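Local coordinates for cellulase IBT99 (Metagenomes, PDB 6WBT), which probably hydrolyses 6-phospho-alpha-glucosides as a family 4 glycosidase that works with NAD and a manganese ion, and here holds glucose 6-phosphate, at residues 241-246 / 277-282. Sequence-based numbering, arbitrary orientation.
With G6P (6-O-phosphono-alpha-D-glucopyranose), chain F.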
loop_
_atom_site.group_PDB
_atom_site.type_symbol
_atom_site.label_atom_id
_atom_site.label_comp_id
_atom_site.label_asym_id
_atom_site.label_seq_id
_atom_site.Cartn_x
_atom_site.Cartn_y
_atom_site.Cartn_z
ATOM N N ASP A 241 43.937 -2.226 14.490
ATOM C CA ASP A 241 43.330 -1.167 15.282
ATOM C C ASP A 241 42.503 -1.783 16.406
ATOM O O ASP A 241 41.581 -2.566 16.128
ATOM C CB ASP A 241 42.455 -0.284 14.392
ATOM C CG ASP A 241 42.116 1.053 15.035
ATOM O OD1 ASP A 241 41.840 1.091 16.251
ATOM O OD2 ASP A 241 42.125 2.074 14.314
ATOM N N PRO A 242 42.794 -1.474 17.673
ATOM C CA PRO A 242 42.006 -2.062 18.768
ATOM C C PRO A 242 40.550 -1.637 18.757
ATOM O O PRO A 242 39.706 -2.361 19.299
ATOM C CB PRO A 242 42.728 -1.562 20.026
ATOM C CG PRO A 242 43.422 -0.310 19.586
ATOM C CD PRO A 242 43.842 -0.565 18.167
ATOM N N ASP A 243 40.226 -0.492 18.152
ATOM C CA ASP A 243 38.833 -0.073 18.073
ATOM C C ASP A 243 38.029 -0.986 17.157
ATOM O O ASP A 243 36.851 -1.246 17.426
ATOM C CB ASP A 243 38.748 1.378 17.594
ATOM C CG ASP A 243 37.485 2.078 18.064
ATOM O OD1 ASP A 243 36.409 1.443 18.068
ATOM O OD2 ASP A 243 37.570 3.266 18.437
ATOM N N TRP A 244 38.643 -1.487 16.083
ATOM C CA TRP A 244 37.935 -2.407 15.197
ATOM C C TRP A 244 37.759 -3.779 15.832
ATOM O O TRP A 244 36.790 -4.481 15.524
ATOM C CB TRP A 244 38.664 -2.532 13.860
ATOM C CG TRP A 244 38.296 -1.467 12.869
ATOM C CD1 TRP A 244 39.143 -0.592 12.254
ATOM C CD2 TRP A 244 36.982 -1.161 12.385
ATOM N NE1 TRP A 244 38.440 0.236 11.413
ATOM C CE2 TRP A 244 37.111 -0.092 11.477
ATOM C CE3 TRP A 244 35.709 -1.687 12.630
ATOM C CZ2 TRP A 244 36.017 0.461 10.814
ATOM C CZ3 TRP A 244 34.625 -1.136 11.971
ATOM C CH2 TRP A 244 34.786 -0.075 11.074
ATOM N N VAL A 245 38.681 -4.183 16.708
ATOM C CA VAL A 245 38.523 -5.449 17.417
ATOM C C VAL A 245 37.343 -5.369 18.377
ATOM O O VAL A 245 36.494 -6.267 18.422
ATOM C CB VAL A 245 39.822 -5.821 18.153
ATOM C CG1 VAL A 245 39.682 -7.184 18.816
ATOM C CG2 VAL A 245 40.997 -5.808 17.194
ATOM N N HIS A 246 37.277 -4.291 19.162
ATOM C CA HIS A 246 36.132 -4.075 20.040
ATOM C C HIS A 246 34.844 -3.913 19.246
ATOM O O HIS A 246 33.772 -4.314 19.713
ATOM C CB HIS A 246 36.379 -2.847 20.918
ATOM C CG HIS A 246 35.183 -2.414 21.707
ATOM N ND1 HIS A 246 34.918 -2.883 22.976
ATOM C CD2 HIS A 246 34.183 -1.552 21.409
ATOM C CE1 HIS A 246 33.806 -2.329 23.425
ATOM N NE2 HIS A 246 33.339 -1.518 22.493
ATOM N N VAL A 277 29.051 5.147 25.041
ATOM C CA VAL A 277 29.401 6.396 25.711
ATOM C C VAL A 277 30.455 6.150 26.782
ATOM O O VAL A 277 31.323 6.999 27.021
ATOM C CB VAL A 277 28.137 7.061 26.296
ATOM C CG1 VAL A 277 28.490 8.354 27.013
ATOM C CG2 VAL A 277 27.122 7.325 25.195
ATOM N N ASP A 278 30.412 4.985 27.431
ATOM C CA ASP A 278 31.425 4.640 28.421
ATOM C C ASP A 278 32.737 4.214 27.775
ATOM O O ASP A 278 33.807 4.428 28.357
ATOM C CB ASP A 278 30.910 3.525 29.334
ATOM C CG ASP A 278 29.741 3.968 30.192
ATOM O OD1 ASP A 278 28.735 4.448 29.630
ATOM O OD2 ASP A 278 29.827 3.829 31.430
ATOM N N TYR A 279 32.680 3.618 26.582
ATOM C CA TYR A 279 33.888 3.118 25.934
ATOM C C TYR A 279 34.701 4.230 25.284
ATOM O O TYR A 279 35.931 4.129 25.211
ATOM C CB TYR A 279 33.520 2.056 24.895
ATOM C CG TYR A 279 34.645 1.691 23.950
ATOM C CD1 TYR A 279 35.709 0.907 24.376
ATOM C CD2 TYR A 279 34.636 2.122 22.630
ATOM C CE1 TYR A 279 36.738 0.569 23.514
ATOM C CE2 TYR A 279 35.659 1.790 21.762
ATOM C CZ TYR A 279 36.707 1.014 22.209
ATOM O OH TYR A 279 37.726 0.680 21.348
HETATM N N MSE A 280 34.049 5.288 24.816
HETATM C CA MSE A 280 34.741 6.357 24.103
HETATM C C MSE A 280 35.396 7.361 25.044
HETATM O O MSE A 280 34.956 7.548 26.179
HETATM C CB MSE A 280 33.772 7.080 23.166
HETATM C CG MSE A 280 33.335 6.250 21.972
HETATM SE SE MSE A 280 32.120 7.210 20.788
HETATM C CE MSE A 280 32.073 5.938 19.311
ATOM N N ASP A 281 36.454 8.005 24.560
ATOM C CA ASP A 281 37.183 9.017 25.310
ATOM C C ASP A 281 36.920 10.379 24.686
ATOM O O ASP A 281 37.078 10.551 23.472
ATOM C CB ASP A 281 38.684 8.714 25.324
ATOM C CG ASP A 281 39.427 9.478 26.406
ATOM O OD1 ASP A 281 38.954 10.558 26.819
ATOM O OD2 ASP A 281 40.494 8.996 26.844
ATOM N N ILE A 282 36.519 11.343 25.518
ATOM C CA ILE A 282 36.249 12.690 25.026
ATOM C C ILE A 282 37.518 13.334 24.479
ATOM O O ILE A 282 37.465 14.106 23.514
ATOM C CB ILE A 282 35.611 13.542 26.141
ATOM C CG1 ILE A 282 35.435 14.994 25.689
ATOM C CG2 ILE A 282 36.437 13.468 27.413
ATOM C CD1 ILE A 282 34.450 15.167 24.561
HETATM C C1 G6P F . 33.955 1.286 7.221
HETATM C C2 G6P F . 32.667 2.105 7.272
HETATM C C3 G6P F . 32.958 3.594 7.130
HETATM C C4 G6P F . 34.038 4.022 8.116
HETATM C C5 G6P F . 35.260 3.129 7.941
HETATM C C6 G6P F . 36.411 3.524 8.862
HETATM O O1 G6P F . 34.534 1.390 5.916
HETATM O O2 G6P F . 31.793 1.688 6.218
HETATM O O3 G6P F . 31.761 4.341 7.369
HETATM O O4 G6P F . 34.395 5.388 7.884
HETATM O O5 G6P F . 34.884 1.774 8.189
HETATM O O6 G6P F . 36.110 4.723 9.573
HETATM P P G6P F . 37.286 5.511 10.340
HETATM O O1P G6P F . 36.647 5.964 11.630
HETATM O O2P G6P F . 37.669 6.623 9.393
HETATM O O3P G6P F . 38.358 4.463 10.517
#
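A face-to-face stack of His246 on Tyr279 ties helix 242-249, which lends Trp244 to the glucose 6-phosphate pocket, to the loop after helix 274-277. The two rings lie 3.8 Å apart between centroids with planes only 8° from parallel, and the side chains run past each other in opposite directions, so His246 NE2 sits by Tyr279 CG while His246 CB reaches the phenol end. Both CG atoms stand anti to their backbone N (chi1 171° in His246, 167° in Tyr279), an arrangement that lets the two rings extend alongside each other. At the edge of the phenol, Asp243 turns its carboxylate nearly perpendicular to the ring, with OD1 3.8 Å from Tyr279 CE2, and Tyr279 OH comes to 3.5 Å from Asp243 CA. Shortening Tyr279 to an alanine is likely to leave the imidazole without its stacking partner and open a gap beside Asp243. Asp241 N-caps the helix, OD1 accepting from Asp243 N, while OD2 forms a salt bridge with Arg286, which also hydrogen-bonds the sugar phosphate. Trp244 points away from the loop, and the edge of its indole, at CZ2, meets O5 of G6P. Asp243 also touches Arg286 and Gln289 of helix 286-291, while Gln268 of helix 267-270 touches His246.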